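Local coordinates for transcriptional regulator AefR (Pseudomonas syringae pv. tomato, PDB 3CDL), which probably acts as a TetR-family transcription factor that binds regulatory DNA through a predicted helix-turn-helix motif, at residues W91-N96 and A161-F166. Numbering follows the deposited sequence.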
loop_
_atom_site.group_PDB
_atom_site.type_symbol
_atom_site.label_atom_id
_atom_site.label_comp_id
_atom_site.label_asym_id
_atom_site.label_seq_id
_atom_site.Cartn_x
_atom_site.Cartn_y
_atom_site.Cartn_z
ATOM N N TRP B 91 17.330 9.322 1.740
ATOM C CA TRP B 91 16.952 10.307 2.731
ATOM C C TRP B 91 15.979 11.349 2.212
ATOM O O TRP B 91 15.001 11.664 2.893
ATOM C CB TRP B 91 18.159 10.947 3.417
ATOM C CG TRP B 91 18.587 10.187 4.642
ATOM C CD1 TRP B 91 19.753 9.520 4.809
ATOM C CD2 TRP B 91 17.828 9.975 5.851
ATOM N NE1 TRP B 91 19.801 8.938 6.053
ATOM C CE2 TRP B 91 18.630 9.194 6.710
ATOM C CE3 TRP B 91 16.559 10.375 6.291
ATOM C CZ2 TRP B 91 18.211 8.805 7.989
ATOM C CZ3 TRP B 91 16.140 9.987 7.566
ATOM C CH2 TRP B 91 16.966 9.205 8.395
ATOM N N GLY B 92 16.239 11.888 1.022
ATOM C CA GLY B 92 15.264 12.755 0.339
ATOM C C GLY B 92 13.844 12.180 0.331
ATOM O O GLY B 92 12.904 12.811 0.825
ATOM N N LYS B 93 13.686 10.975 -0.210
ATOM C CA LYS B 93 12.385 10.318 -0.199
ATOM C C LYS B 93 11.836 10.050 1.210
ATOM O O LYS B 93 10.632 10.097 1.404
ATOM C CB LYS B 93 12.425 9.019 -1.003
ATOM C CG LYS B 93 11.053 8.366 -1.284
ATOM C CD LYS B 93 10.054 9.342 -1.935
ATOM C CE LYS B 93 8.999 8.669 -2.807
ATOM N NZ LYS B 93 8.346 7.410 -2.238
HETATM N N MSE B 94 12.698 9.775 2.190
HETATM C CA MSE B 94 12.232 9.514 3.547
HETATM C C MSE B 94 11.749 10.790 4.252
HETATM O O MSE B 94 10.770 10.769 4.989
HETATM C CB MSE B 94 13.309 8.807 4.366
HETATM C CG MSE B 94 12.934 8.540 5.825
HETATM SE SE MSE B 94 11.308 7.398 6.050
HETATM C CE MSE B 94 12.052 5.723 5.382
ATOM N N ARG B 95 12.434 11.900 4.027
ATOM C CA ARG B 95 12.021 13.174 4.614
ATOM C C ARG B 95 10.642 13.629 4.061
ATOM O O ARG B 95 9.856 14.282 4.767
ATOM C CB ARG B 95 13.111 14.242 4.385
ATOM C CG ARG B 95 14.437 14.001 5.160
ATOM C CD ARG B 95 15.397 15.201 5.020
ATOM N NE ARG B 95 16.455 14.987 4.024
ATOM C CZ ARG B 95 17.704 14.593 4.302
ATOM N NH1 ARG B 95 18.106 14.370 5.556
ATOM N NH2 ARG B 95 18.565 14.415 3.312
ATOM N N ASN B 96 10.354 13.262 2.812
ATOM C CA ASN B 96 9.082 13.604 2.181
ATOM C C ASN B 96 7.923 12.756 2.723
ATOM O O ASN B 96 6.836 13.266 2.990
ATOM C CB ASN B 96 9.182 13.518 0.642
ATOM C CG ASN B 96 10.177 14.517 0.062
ATOM O OD1 ASN B 96 10.104 15.725 0.316
ATOM N ND2 ASN B 96 11.112 14.014 -0.726
ATOM N N ALA B 161 9.511 0.432 -2.255
ATOM C CA ALA B 161 8.871 -0.540 -1.364
ATOM C C ALA B 161 9.606 -0.734 -0.050
ATOM O O ALA B 161 8.999 -0.918 0.992
ATOM C CB ALA B 161 8.757 -1.910 -2.080
ATOM N N LEU B 162 10.922 -0.727 -0.100
ATOM C CA LEU B 162 11.709 -0.932 1.114
ATOM C C LEU B 162 11.533 0.205 2.126
ATOM O O LEU B 162 11.740 -0.018 3.293
ATOM C CB LEU B 162 13.186 -1.166 0.766
ATOM C CG LEU B 162 13.746 -2.614 0.667
ATOM C CD1 LEU B 162 12.750 -3.728 1.051
ATOM C CD2 LEU B 162 14.482 -2.922 -0.667
ATOM N N LEU B 163 11.110 1.390 1.658
ATOM C CA LEU B 163 10.840 2.588 2.489
ATOM C C LEU B 163 9.359 2.761 2.802
ATOM O O LEU B 163 8.967 2.974 3.938
ATOM C CB LEU B 163 11.335 3.850 1.770
ATOM C CG LEU B 163 12.755 4.413 2.017
ATOM C CD1 LEU B 163 13.836 3.382 1.911
ATOM C CD2 LEU B 163 13.072 5.627 1.107
ATOM N N LYS B 164 8.537 2.655 1.766
ATOM C CA LYS B 164 7.110 2.878 1.859
ATOM C C LYS B 164 6.466 1.871 2.792
ATOM O O LYS B 164 5.490 2.172 3.412
ATOM C CB LYS B 164 6.488 2.795 0.471
ATOM C CG LYS B 164 6.398 4.122 -0.317
ATOM C CD LYS B 164 6.819 3.971 -1.802
ATOM C CE LYS B 164 5.726 4.422 -2.760
ATOM N NZ LYS B 164 4.584 3.472 -2.626
ATOM N N SER B 165 7.039 0.679 2.907
ATOM C CA SER B 165 6.410 -0.412 3.670
ATOM C C SER B 165 6.449 -0.128 5.171
ATOM O O SER B 165 5.690 -0.722 5.942
ATOM C CB SER B 165 7.062 -1.758 3.345
ATOM O OG SER B 165 8.436 -1.778 3.717
ATOM N N PHE B 166 7.313 0.807 5.552
ATOM C CA PHE B 166 7.451 1.285 6.936
ATOM C C PHE B 166 6.958 2.719 7.107
ATOM O O PHE B 166 6.384 3.074 8.137
ATOM C CB PHE B 166 8.927 1.243 7.398
ATOM C CG PHE B 166 9.510 -0.142 7.432
ATOM C CD1 PHE B 166 9.133 -1.050 8.435
ATOM C CD2 PHE B 166 10.417 -0.557 6.444
ATOM C CE1 PHE B 166 9.664 -2.333 8.466
ATOM C CE2 PHE B 166 10.947 -1.834 6.460
ATOM C CZ PHE B 166 10.575 -2.723 7.466
#
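Met-94 and Leu-163 bring together two helical segments that run nearly parallel, their axes 10.6 Å apart at closest approach and inclined by 21°, with the CA atoms of this pair 7.1 Å apart. The selenomethionine Met-94 has CG anti to its N (chi1 178°), and bends at chi2 and chi3 then swing its terminal methyl across to the other helix, where CE lies 3.7 Å from CG of Leu-163 and also meets its CB. Leu-163 points at helix 82-97 and uses two parts of its side chain: the CB-CG stem packs against Met-94, while CD2 rests 4.0 Å from CB of Lys-93, with CG of the same lysine only slightly farther. The lysine thus adds the aliphatic root of its chain to the apolar seam. Its chain, bent at chi2 and chi4, carries the amino group on to Lys-164, placing NZ of Lys-93 3.8 Å from CD of Lys-164. The ammonium of Lys-93 thus lies against the CD and CE methylenes of Lys-164, while the two NZ atoms stay 5.5 Å apart.

Helix 181-199 also packs on Met-94 through Gln-184 and Val-187, and Ala-167 touches it from the end of helix 152-167. Other residues of helix 152-167 meet the second subunit: Ser-165 packs on Ala-161 of that subunit, and the ring of Phe-166 stacks on Phe-154 of that subunit. The contact therefore joins helix 82-97 to a dimer-interface helix within the all-helical C-terminal domain of a TetR-type regulator. Across these segments the cohesion is van der Waals packing around Leu-163, shared between Met-94 and the aliphatic root of Lys-93; at the partly exposed lysine border, a mild repulsion of like charges is likely, probably tempered by their separation and partial exposure.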